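Local coordinates for ThiJ/PfpI family protein (Pseudomonas syringae pv. tomato, PDB 3EWN), which is of unknown function but belongs to the DJ-1/PfpI family, whose members share the fold of class I glutamine amidotransferases, at residues Gly47-Ala52 against Gln192-Cys197; Ala76-Cys81 against Leu107-Asp112; Ala117-Ser122 against Val186-Asp191; Ala177-Gly182 against Ser202-Asp207. One frame throughout, in Å; residues are numbered along the deposited sequence.

Interaction 1 (Gly47-Ala52 against Gln192-Cys197)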
loop_
_atom_site.group_PDB
_atom_site.type_symbol
_atom_site.label_atom_id
_atom_site.label_comp_id
_atom_site.label_asym_id
_atom_site.label_seq_id
_atom_site.Cartn_x
_atom_site.Cartn_y
_atom_site.Cartn_z
ATOM N N GLY A 47 -11.241 2.692 0.746
ATOM C CA GLY A 47 -11.646 3.066 -0.596
ATOM C C GLY A 47 -12.662 2.117 -1.203
ATOM O O GLY A 47 -13.312 2.458 -2.189
ATOM N N SER A 48 -12.808 0.932 -0.616
ATOM C CA SER A 48 -13.758 -0.055 -1.124
ATOM C C SER A 48 -15.192 0.242 -0.688
ATOM O O SER A 48 -16.133 -0.342 -1.215
ATOM C CB SER A 48 -13.384 -1.456 -0.639
ATOM O OG SER A 48 -13.777 -1.639 0.712
ATOM N N LEU A 49 -15.349 1.147 0.271
ATOM C CA LEU A 49 -16.662 1.508 0.796
ATOM C C LEU A 49 -17.473 2.402 -0.149
ATOM O O LEU A 49 -17.141 3.570 -0.338
ATOM C CB LEU A 49 -16.481 2.211 2.148
ATOM C CG LEU A 49 -15.781 1.388 3.237
ATOM C CD1 LEU A 49 -15.384 2.290 4.398
ATOM C CD2 LEU A 49 -16.713 0.276 3.712
HETATM N N MSE A 50 -18.540 1.856 -0.732
HETATM C CA MSE A 50 -19.391 2.620 -1.646
HETATM C C MSE A 50 -20.157 3.709 -0.898
HETATM O O MSE A 50 -20.796 3.437 0.117
HETATM C CB MSE A 50 -20.399 1.693 -2.336
HETATM C CG MSE A 50 -19.796 0.713 -3.325
HETATM SE SE MSE A 50 -21.065 -0.668 -3.854
HETATM C CE MSE A 50 -22.250 0.444 -4.875
ATOM N N GLY A 51 -20.089 4.941 -1.396
ATOM C CA GLY A 51 -20.802 6.038 -0.764
ATOM C C GLY A 51 -19.999 6.825 0.255
ATOM O O GLY A 51 -20.375 7.940 0.622
ATOM N N ALA A 52 -18.893 6.251 0.715
ATOM C CA ALA A 52 -18.059 6.913 1.702
ATOM C C ALA A 52 -17.249 8.025 1.065
ATOM O O ALA A 52 -16.896 7.957 -0.117
ATOM C CB ALA A 52 -17.128 5.905 2.364
ATOM N N GLN A 192 -19.405 -8.436 7.607
ATOM C CA GLN A 192 -18.347 -9.351 7.196
ATOM C C GLN A 192 -18.375 -9.730 5.723
ATOM O O GLN A 192 -17.326 -9.895 5.097
ATOM C CB GLN A 192 -18.383 -10.621 8.042
ATOM C CG GLN A 192 -17.201 -11.532 7.772
ATOM C CD GLN A 192 -17.111 -12.677 8.751
ATOM O OE1 GLN A 192 -17.445 -12.526 9.924
ATOM N NE2 GLN A 192 -16.631 -13.824 8.282
ATOM N N THR A 193 -19.569 -9.876 5.165
ATOM C CA THR A 193 -19.676 -10.245 3.760
ATOM C C THR A 193 -19.072 -9.164 2.871
ATOM O O THR A 193 -18.389 -9.466 1.887
ATOM C CB THR A 193 -21.134 -10.468 3.353
ATOM O OG1 THR A 193 -21.705 -11.485 4.187
ATOM C CG2 THR A 193 -21.214 -10.911 1.895
ATOM N N TYR A 194 -19.328 -7.907 3.213
ATOM C CA TYR A 194 -18.794 -6.800 2.429
ATOM C C TYR A 194 -17.272 -6.880 2.500
ATOM O O TYR A 194 -16.584 -6.752 1.487
ATOM C CB TYR A 194 -19.275 -5.464 2.999
ATOM C CG TYR A 194 -19.052 -4.279 2.083
ATOM C CD1 TYR A 194 -20.126 -3.666 1.442
ATOM C CD2 TYR A 194 -17.774 -3.778 1.851
ATOM C CE1 TYR A 194 -19.937 -2.583 0.594
ATOM C CE2 TYR A 194 -17.572 -2.691 1.000
ATOM C CZ TYR A 194 -18.658 -2.101 0.378
ATOM O OH TYR A 194 -18.473 -1.021 -0.451
ATOM N N ALA A 195 -16.749 -7.109 3.702
ATOM C CA ALA A 195 -15.306 -7.207 3.896
ATOM C C ALA A 195 -14.712 -8.351 3.083
ATOM O O ALA A 195 -13.626 -8.226 2.519
ATOM C CB ALA A 195 -14.985 -7.404 5.377
ATOM N N GLU A 196 -15.423 -9.471 3.027
ATOM C CA GLU A 196 -14.936 -10.622 2.279
ATOM C C GLU A 196 -14.881 -10.295 0.788
ATOM O O GLU A 196 -13.977 -10.745 0.083
ATOM C CB GLU A 196 -15.824 -11.835 2.552
ATOM C CG GLU A 196 -15.777 -12.273 4.015
ATOM C CD GLU A 196 -16.772 -13.372 4.333
ATOM O OE1 GLU A 196 -17.846 -13.393 3.696
ATOM O OE2 GLU A 196 -16.484 -14.204 5.225
ATOM N N CYS A 197 -15.833 -9.498 0.311
ATOM C CA CYS A 197 -15.833 -9.105 -1.099
ATOM C C CYS A 197 -14.596 -8.254 -1.383
ATOM O O CYS A 197 -13.932 -8.424 -2.404
ATOM C CB CYS A 197 -17.086 -8.304 -1.441
ATOM S SG CYS A 197 -18.579 -9.307 -1.510
#
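Ser-48 and Leu-49 lie across from Tyr-194 in a loop that ends in a type II turn, Leu-49 to Ala-52, while Tyr-194 stands in the first turn of helix 192-201; the backbones stay well apart, with 8.7 Å between the CA atoms of Leu-49 and Tyr-194. One phenol bridges the gap. Its chi1 of -166° extends the tyrosine ring out from the helix and brings the hydroxyl to the main chain of the loop. Tyr-194 OH donates to Ser-48 O at 2.6 Å, the carbonyl oxygen lying at the ring edge and in its plane. The same hydroxyl accepts from Met-50 N at 2.9 Å, along a path bent to 157° at the hydrogen. Around this pair of bonds, CD2 of Leu-49 packs obliquely on Tyr-194 CE2 at 4.1 Å, and CG of the selenomethionine Met-50 lies 3.6 Å from Tyr-194 OH. Ser-48 OG turns to Met-45 O for its own bond, at the end of helix 36-46. A single side-chain oxygen thus acts as both donor and acceptor, satisfying a carbonyl and an amide two residues apart and tying the main chain of the loop to the helix through backbone groups.

Interaction 2 (Ala76-Cys81 against Leu107-Asp112)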
loop_
_atom_site.group_PDB
_atom_site.type_symbol
_atom_site.label_atom_id
_atom_site.label_comp_id
_atom_site.label_asym_id
_atom_site.label_seq_id
_atom_site.Cartn_x
_atom_site.Cartn_y
_atom_site.Cartn_z
ATOM N N ALA A 76 -7.820 18.229 1.560
ATOM C CA ALA A 76 -8.410 19.040 2.613
ATOM C C ALA A 76 -7.332 19.518 3.572
ATOM O O ALA A 76 -6.266 18.912 3.672
ATOM C CB ALA A 76 -9.460 18.230 3.374
ATOM N N THR A 77 -7.612 20.618 4.263
ATOM C CA THR A 77 -6.694 21.176 5.247
ATOM C C THR A 77 -7.393 21.041 6.591
ATOM O O THR A 77 -8.555 20.642 6.643
ATOM C CB THR A 77 -6.415 22.666 4.988
ATOM O OG1 THR A 77 -7.633 23.411 5.117
ATOM C CG2 THR A 77 -5.853 22.865 3.586
ATOM N N PHE A 78 -6.695 21.367 7.671
ATOM C CA PHE A 78 -7.290 21.271 8.996
ATOM C C PHE A 78 -8.527 22.160 9.075
ATOM O O PHE A 78 -9.399 21.953 9.918
ATOM C CB PHE A 78 -6.287 21.694 10.074
ATOM C CG PHE A 78 -5.012 20.900 10.063
ATOM C CD1 PHE A 78 -5.009 19.568 9.664
ATOM C CD2 PHE A 78 -3.817 21.481 10.474
ATOM C CE1 PHE A 78 -3.832 18.822 9.679
ATOM C CE2 PHE A 78 -2.633 20.744 10.493
ATOM C CZ PHE A 78 -2.641 19.413 10.092
ATOM N N GLY A 79 -8.594 23.147 8.185
ATOM C CA GLY A 79 -9.725 24.055 8.165
ATOM C C GLY A 79 -10.905 23.586 7.332
ATOM O O GLY A 79 -12.052 23.856 7.683
ATOM N N THR A 80 -10.644 22.889 6.228
ATOM C CA THR A 80 -11.732 22.422 5.375
ATOM C C THR A 80 -12.196 20.996 5.670
ATOM O O THR A 80 -13.174 20.523 5.092
ATOM C CB THR A 80 -11.362 22.534 3.877
ATOM O OG1 THR A 80 -10.214 21.723 3.596
ATOM C CG2 THR A 80 -11.057 23.989 3.516
ATOM N N CYS A 81 -11.497 20.305 6.562
ATOM C CA CYS A 81 -11.895 18.947 6.918
ATOM C C CYS A 81 -13.182 19.022 7.740
ATOM O O CYS A 81 -13.297 19.857 8.635
ATOM C CB CYS A 81 -10.803 18.273 7.749
ATOM S SG CYS A 81 -11.206 16.597 8.298
ATOM N N LEU A 107 -1.645 18.864 16.160
ATOM C CA LEU A 107 -2.206 18.310 17.386
ATOM C C LEU A 107 -3.579 18.904 17.693
ATOM O O LEU A 107 -4.493 18.185 18.096
ATOM C CB LEU A 107 -1.261 18.552 18.566
ATOM C CG LEU A 107 0.082 17.820 18.508
ATOM C CD1 LEU A 107 0.904 18.157 19.744
ATOM C CD2 LEU A 107 -0.144 16.312 18.405
ATOM N N ALA A 108 -3.723 20.212 17.500
ATOM C CA ALA A 108 -4.992 20.879 17.767
ATOM C C ALA A 108 -6.088 20.282 16.896
ATOM O O ALA A 108 -7.205 20.052 17.363
ATOM C CB ALA A 108 -4.863 22.380 17.498
ATOM N N PHE A 109 -5.760 20.035 15.629
ATOM C CA PHE A 109 -6.706 19.455 14.678
ATOM C C PHE A 109 -7.098 18.048 15.110
ATOM O O PHE A 109 -8.277 17.703 15.143
ATOM C CB PHE A 109 -6.090 19.387 13.276
ATOM C CG PHE A 109 -6.842 18.490 12.325
ATOM C CD1 PHE A 109 -8.045 18.900 11.760
ATOM C CD2 PHE A 109 -6.361 17.214 12.023
ATOM C CE1 PHE A 109 -8.759 18.056 10.907
ATOM C CE2 PHE A 109 -7.066 16.364 11.174
ATOM C CZ PHE A 109 -8.270 16.787 10.616
HETATM N N MSE A 110 -6.096 17.237 15.433
HETATM C CA MSE A 110 -6.344 15.869 15.853
HETATM C C MSE A 110 -7.161 15.821 17.139
HETATM O O MSE A 110 -8.073 15.007 17.268
HETATM C CB MSE A 110 -5.018 15.118 16.033
HETATM C CG MSE A 110 -4.251 14.869 14.727
HETATM SE SE MSE A 110 -5.206 13.836 13.391
HETATM C CE MSE A 110 -5.125 12.135 14.255
ATOM N N ALA A 111 -6.838 16.698 18.084
ATOM C CA ALA A 111 -7.558 16.740 19.349
ATOM C C ALA A 111 -9.017 17.136 19.146
ATOM O O ALA A 111 -9.919 16.541 19.732
ATOM C CB ALA A 111 -6.882 17.718 20.309
ATOM N N ASP A 112 -9.245 18.152 18.321
ATOM C CA ASP A 112 -10.603 18.616 18.058
ATOM C C ASP A 112 -11.445 17.554 17.359
ATOM O O ASP A 112 -12.498 17.153 17.855
ATOM C CB ASP A 112 -10.583 19.875 17.196
ATOM C CG ASP A 112 -11.975 20.347 16.840
ATOM O OD1 ASP A 112 -12.687 20.834 17.743
ATOM O OD2 ASP A 112 -12.365 20.216 15.662
#
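Phe-78 and Phe-109 form an aromatic pair at one margin of the alpha/beta sandwich of the DJ-1/PfpI fold, where the turn after the short, weakly bonded strand 76-77, outermost in the chain's main sheet, meets helix 104-114. The stacking is offset: the ring centroids are 4.7 Å apart, with planes inclined by 21°; the rings are slid past each other and overlap only in part. Phe-78 CD1 comes over one face of Phe-109, displaced toward the rim and 3.4 Å from Phe-109 CG. A CH-pi contact works in the reverse direction, with Phe-109 CB over the face of the Phe-78 ring, 4.0 Å from its centroid. The two side chains reach this overlap from directions roughly at right angles, Phe-109 extended from its helix (chi1 165°) and Phe-78 folded back beside its own backbone N (chi1 -57°).

Polar bonds act within the turn itself. Thr-77 N donates to Thr-80 OG1 at 2.9 Å and Thr-80 N to Thr-77 OG1, the latter an ST motif, so each threonine hydroxyl accepts from the other's backbone. Val-57 of strand 53-58 packs against Phe-78, Cys-81 and Phe-109 alike, joining the pair to the central sheet. The remaining contact is sulfur-aromatic: Cys-81 SG lies in the plane of the Phe-109 ring at its edge, 3.7 Å from Phe-109 CZ.

Interaction 3 (Ala117-Ser122 against Val186-Asp191)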
loop_
_atom_site.group_PDB
_atom_site.type_symbol
_atom_site.label_atom_id
_atom_site.label_comp_id
_atom_site.label_asym_id
_atom_site.label_seq_id
_atom_site.Cartn_x
_atom_site.Cartn_y
_atom_site.Cartn_z
ATOM N N ALA A 117 -15.085 12.232 16.642
ATOM C CA ALA A 117 -15.020 11.125 15.691
ATOM C C ALA A 117 -15.591 9.834 16.267
ATOM O O ALA A 117 -15.361 9.510 17.431
ATOM C CB ALA A 117 -13.568 10.904 15.247
ATOM N N LYS A 118 -16.337 9.096 15.449
ATOM C CA LYS A 118 -16.927 7.836 15.896
ATOM C C LYS A 118 -15.808 6.834 16.177
ATOM O O LYS A 118 -15.868 6.064 17.140
ATOM C CB LYS A 118 -17.875 7.288 14.825
ATOM C CG LYS A 118 -18.718 6.112 15.294
ATOM C CD LYS A 118 -19.711 5.663 14.226
ATOM C CE LYS A 118 -20.544 4.481 14.715
ATOM N NZ LYS A 118 -21.514 3.992 13.693
ATOM N N TYR A 119 -14.784 6.855 15.331
ATOM C CA TYR A 119 -13.636 5.971 15.486
ATOM C C TYR A 119 -12.356 6.785 15.388
ATOM O O TYR A 119 -12.229 7.647 14.522
ATOM C CB TYR A 119 -13.623 4.904 14.394
ATOM C CG TYR A 119 -14.800 3.957 14.423
ATOM C CD1 TYR A 119 -14.835 2.875 15.307
ATOM C CD2 TYR A 119 -15.881 4.140 13.563
ATOM C CE1 TYR A 119 -15.918 2.000 15.328
ATOM C CE2 TYR A 119 -16.968 3.269 13.575
ATOM C CZ TYR A 119 -16.978 2.205 14.458
ATOM O OH TYR A 119 -18.050 1.344 14.469
ATOM N N ILE A 120 -11.419 6.505 16.291
ATOM C CA ILE A 120 -10.119 7.167 16.325
ATOM C C ILE A 120 -9.142 6.047 15.993
ATOM O O ILE A 120 -9.029 5.067 16.731
ATOM C CB ILE A 120 -9.842 7.748 17.723
ATOM C CG1 ILE A 120 -10.836 8.882 17.996
ATOM C CG2 ILE A 120 -8.401 8.233 17.822
ATOM C CD1 ILE A 120 -10.729 9.485 19.382
ATOM N N THR A 121 -8.435 6.192 14.882
ATOM C CA THR A 121 -7.545 5.133 14.434
ATOM C C THR A 121 -6.182 5.594 13.952
ATOM O O THR A 121 -5.957 6.775 13.700
ATOM C CB THR A 121 -8.201 4.360 13.281
ATOM O OG1 THR A 121 -8.290 5.220 12.136
ATOM C CG2 THR A 121 -9.613 3.914 13.665
ATOM N N SER A 122 -5.278 4.634 13.809
ATOM C CA SER A 122 -3.933 4.909 13.326
ATOM C C SER A 122 -3.265 3.593 12.988
ATOM O O SER A 122 -3.739 2.520 13.366
ATOM C CB SER A 122 -3.101 5.637 14.391
ATOM O OG SER A 122 -2.788 4.785 15.486
ATOM N N VAL A 186 -13.521 -2.357 7.551
ATOM C CA VAL A 186 -14.574 -2.509 6.550
ATOM C C VAL A 186 -15.729 -3.346 7.106
ATOM O O VAL A 186 -16.899 -3.032 6.886
ATOM C CB VAL A 186 -14.034 -3.179 5.262
ATOM C CG1 VAL A 186 -15.190 -3.545 4.334
ATOM C CG2 VAL A 186 -13.061 -2.237 4.550
ATOM N N ALA A 187 -15.407 -4.415 7.830
ATOM C CA ALA A 187 -16.448 -5.267 8.401
ATOM C C ALA A 187 -17.183 -4.526 9.520
ATOM O O ALA A 187 -18.399 -4.657 9.673
ATOM C CB ALA A 187 -15.836 -6.556 8.939
ATOM N N GLU A 188 -16.433 -3.756 10.303
ATOM C CA GLU A 188 -17.004 -2.980 11.408
ATOM C C GLU A 188 -18.010 -1.964 10.876
ATOM O O GLU A 188 -19.114 -1.828 11.406
ATOM C CB GLU A 188 -15.888 -2.250 12.162
ATOM C CG GLU A 188 -16.344 -1.246 13.228
ATOM C CD GLU A 188 -17.094 -1.894 14.380
ATOM O OE1 GLU A 188 -16.896 -3.103 14.615
ATOM O OE2 GLU A 188 -17.866 -1.193 15.067
ATOM N N LEU A 189 -17.623 -1.262 9.817
ATOM C CA LEU A 189 -18.468 -0.239 9.207
ATOM C C LEU A 189 -19.663 -0.787 8.419
ATOM O O LEU A 189 -20.746 -0.196 8.427
ATOM C CB LEU A 189 -17.609 0.660 8.312
ATOM C CG LEU A 189 -16.541 1.440 9.089
ATOM C CD1 LEU A 189 -15.576 2.121 8.122
ATOM C CD2 LEU A 189 -17.217 2.461 9.993
ATOM N N ARG A 190 -19.467 -1.907 7.732
ATOM C CA ARG A 190 -20.540 -2.524 6.956
ATOM C C ARG A 190 -20.811 -3.876 7.610
ATOM O O ARG A 190 -21.422 -3.928 8.672
ATOM C CB ARG A 190 -20.106 -2.677 5.493
ATOM C CG ARG A 190 -19.757 -1.346 4.816
ATOM C CD ARG A 190 -20.918 -0.356 4.864
ATOM N NE ARG A 190 -20.550 0.957 4.332
ATOM C CZ ARG A 190 -20.527 1.277 3.042
ATOM N NH1 ARG A 190 -20.862 0.384 2.117
ATOM N NH2 ARG A 190 -20.149 2.493 2.673
ATOM N N ASP A 191 -20.382 -4.967 6.985
ATOM C CA ASP A 191 -20.548 -6.281 7.602
ATOM C C ASP A 191 -19.454 -7.213 7.097
ATOM O O ASP A 191 -18.647 -6.819 6.261
ATOM C CB ASP A 191 -21.962 -6.862 7.371
ATOM C CG ASP A 191 -22.210 -7.326 5.947
ATOM O OD1 ASP A 191 -21.276 -7.334 5.120
ATOM O OD2 ASP A 191 -23.370 -7.698 5.661
#
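Tyr-119 and Glu-188 meet where strand 119-123, an inner strand of the parallel part of the sheet in this DJ-1/PfpI alpha/beta fold, is covered by the last turn of helix 177-189. The tyrosine points from the sheet toward the helix, and the glutamate reaches back from the helix to its hydroxyl. A chi1 of 172° swings Glu-188 CG to the far side of CB from the backbone N, and a bend at chi2 curls the carboxylate round the end of the phenol. Ring and carboxylate planes are 77° apart, and the side chains meet at a slant. Tyr-119 OH donates to Glu-188 OE2 at 2.6 Å, and OE2 accepts through its anti lone pair, the one facing away from OE1. The bend also places Glu-188 CG 3.3 Å from Tyr-119 OH.

Leu-189 takes the neighbouring position on the helix and runs past Tyr-119 in the opposite direction, so that its branch lies beside the ring, neither squarely over the face nor at the edge. Flanking Tyr-119 on the sheet are Val-87 and Ile-170, from the two adjacent strands. The other glutamate oxygen, OE1, forms a salt bridge with Arg-165, so each carboxylate oxygen has its own partner; this pairing would be expected to favour the ionised carboxylate. The apolar side of the contact closes with Leu-189 CD2 at 3.7 Å from Tyr-119 CE2.

Interaction 4 (Ala177-Gly182 against Ser202-Asp207)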
loop_
_atom_site.group_PDB
_atom_site.type_symbol
_atom_site.label_atom_id
_atom_site.label_comp_id
_atom_site.label_asym_id
_atom_site.label_seq_id
_atom_site.Cartn_x
_atom_site.Cartn_y
_atom_site.Cartn_z
ATOM N N ALA A 177 0.633 -3.842 8.665
ATOM C CA ALA A 177 -0.491 -4.179 9.536
ATOM C C ALA A 177 -1.731 -3.376 9.130
ATOM O O ALA A 177 -2.863 -3.744 9.452
ATOM C CB ALA A 177 -0.128 -3.882 10.993
ATOM N N GLY A 178 -1.508 -2.273 8.424
ATOM C CA GLY A 178 -2.611 -1.429 7.988
ATOM C C GLY A 178 -3.663 -2.163 7.178
ATOM O O GLY A 178 -4.838 -1.798 7.202
ATOM N N LEU A 179 -3.248 -3.191 6.446
ATOM C CA LEU A 179 -4.192 -3.966 5.647
ATOM C C LEU A 179 -5.155 -4.756 6.526
ATOM O O LEU A 179 -6.354 -4.817 6.249
ATOM C CB LEU A 179 -3.442 -4.923 4.727
ATOM C CG LEU A 179 -2.740 -4.286 3.533
ATOM C CD1 LEU A 179 -1.839 -5.313 2.859
ATOM C CD2 LEU A 179 -3.787 -3.752 2.557
ATOM N N ASP A 180 -4.632 -5.366 7.585
ATOM C CA ASP A 180 -5.480 -6.138 8.485
ATOM C C ASP A 180 -6.386 -5.196 9.264
ATOM O O ASP A 180 -7.557 -5.491 9.514
ATOM C CB ASP A 180 -4.614 -6.992 9.417
ATOM C CG ASP A 180 -3.845 -8.057 8.655
ATOM O OD1 ASP A 180 -4.405 -8.572 7.668
ATOM O OD2 ASP A 180 -2.701 -8.383 9.032
ATOM N N PHE A 181 -5.833 -4.052 9.637
ATOM C CA PHE A 181 -6.589 -3.031 10.339
ATOM C C PHE A 181 -7.731 -2.581 9.420
ATOM O O PHE A 181 -8.888 -2.483 9.839
ATOM C CB PHE A 181 -5.663 -1.853 10.645
ATOM C CG PHE A 181 -6.375 -0.542 10.804
ATOM C CD1 PHE A 181 -7.060 -0.244 11.971
ATOM C CD2 PHE A 181 -6.373 0.384 9.770
ATOM C CE1 PHE A 181 -7.740 0.968 12.108
ATOM C CE2 PHE A 181 -7.047 1.594 9.894
ATOM C CZ PHE A 181 -7.732 1.887 11.065
ATOM N N GLY A 182 -7.391 -2.317 8.162
ATOM C CA GLY A 182 -8.378 -1.862 7.194
ATOM C C GLY A 182 -9.505 -2.841 6.916
ATOM O O GLY A 182 -10.676 -2.465 6.913
ATOM N N SER A 202 -9.205 -7.594 -3.675
ATOM C CA SER A 202 -7.817 -7.178 -3.498
ATOM C C SER A 202 -6.908 -8.403 -3.409
ATOM O O SER A 202 -5.699 -8.278 -3.191
ATOM C CB SER A 202 -7.684 -6.345 -2.220
ATOM O OG SER A 202 -8.081 -7.100 -1.094
ATOM N N GLU A 203 -7.506 -9.580 -3.584
ATOM C CA GLU A 203 -6.787 -10.847 -3.505
ATOM C C GLU A 203 -5.889 -10.864 -2.281
ATOM O O GLU A 203 -4.713 -11.218 -2.375
ATOM C CB GLU A 203 -5.935 -11.081 -4.758
ATOM C CG GLU A 203 -6.736 -11.297 -6.024
ATOM C CD GLU A 203 -5.965 -12.079 -7.071
ATOM O OE1 GLU A 203 -5.482 -13.182 -6.741
ATOM O OE2 GLU A 203 -5.851 -11.602 -8.220
ATOM N N TYR A 204 -6.439 -10.489 -1.129
ATOM C CA TYR A 204 -5.642 -10.455 0.087
ATOM C C TYR A 204 -5.514 -11.806 0.790
ATOM O O TYR A 204 -6.182 -12.094 1.786
ATOM C CB TYR A 204 -6.188 -9.387 1.044
ATOM C CG TYR A 204 -5.310 -9.138 2.253
ATOM C CD1 TYR A 204 -3.923 -9.019 2.125
ATOM C CD2 TYR A 204 -5.865 -9.028 3.527
ATOM C CE1 TYR A 204 -3.110 -8.804 3.244
ATOM C CE2 TYR A 204 -5.065 -8.808 4.648
ATOM C CZ TYR A 204 -3.690 -8.701 4.500
ATOM O OH TYR A 204 -2.903 -8.511 5.614
ATOM N N ASP A 205 -4.641 -12.632 0.230
ATOM C CA ASP A 205 -4.326 -13.953 0.757
ATOM C C ASP A 205 -2.815 -13.990 0.591
ATOM O O ASP A 205 -2.282 -14.657 -0.295
ATOM C CB ASP A 205 -4.998 -15.048 -0.076
ATOM C CG ASP A 205 -4.619 -16.447 0.379
ATOM O OD1 ASP A 205 -4.306 -16.630 1.576
ATOM O OD2 ASP A 205 -4.646 -17.371 -0.463
ATOM N N PRO A 206 -2.104 -13.256 1.457
ATOM C CA PRO A 206 -0.644 -13.155 1.441
ATOM C C PRO A 206 0.123 -14.460 1.528
ATOM O O PRO A 206 -0.316 -15.415 2.163
ATOM C CB PRO A 206 -0.353 -12.226 2.617
ATOM C CG PRO A 206 -1.460 -12.545 3.572
ATOM C CD PRO A 206 -2.657 -12.604 2.657
ATOM N N ASP A 207 1.279 -14.473 0.873
ATOM C CA ASP A 207 2.167 -15.626 0.862
ATOM C C ASP A 207 3.592 -15.069 0.871
ATOM O O ASP A 207 4.317 -15.173 -0.116
ATOM C CB ASP A 207 1.921 -16.471 -0.396
ATOM C CG ASP A 207 2.772 -17.723 -0.434
ATOM O OD1 ASP A 207 3.200 -18.183 0.645
ATOM O OD2 ASP A 207 3.003 -18.255 -1.542
#
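Tyr-204 packs its ring obliquely on Leu-179 and carries its hydroxyl to Asp-180, meeting two successive residues of helix 177-189. Leu-179 CD1 lies 3.7 Å from Tyr-204 CE1, while Leu-179 CB sits at the same distance from Tyr-204 OH. The polar half is a short bond: Tyr-204 OH donates to Asp-180 OD1 at 2.5 Å. Here the oxygen lies at the ring edge and in the ring plane, yet the hydroxyl approaches from well above the carboxylate plane, 47° out of it, with the two planes 43° apart. An extended chi1 of -172° lets Tyr-204 span the gap from the centre of an inverse gamma turn. That turn follows the Schellman motif at Glu-203, where the chain leaves helix 192-201. Asp-180 OD2 pairs with Arg-162 and also accepts from Asp-207 N of the second subunit, so this buried carboxylate is gripped through both oxygens and is probably ionised. Leu-179 of the second subunit packs on its counterpart. The contact therefore ties the loop after helix 192-201 to the start of helix 177-189; helix 36-46 touches Leu-179 through Met-37 and Met-45, and Phe-181 of helix 177-189 packs on Thr-121 and Val-123 of strand 119-123.

Overall arrangement
Three of the four contacts converge on the helical pair 177-189 and 192-201, and each turns on a tyrosine hydroxyl. Interactions 1 and 3, with centres 12 Å apart, touch directly: Arg-190 NH2 lies 2.8 Å from Met-50 O, a probable hydrogen bond, and Val-186 packs on Tyr-194. Interaction 4 shares helix 177-189 with interaction 3, and Phe-181 CZ reaches Thr-121 CB at 3.4 Å. Interaction 2 stands apart, its centre about 29 Å from that of interaction 4 on the opposite side of the chain's centre, though it reaches the same sheet as interaction 3. Interactions 1 and 4 both touch the second subunit of the assembly, and interaction 3 does so through Ala-187.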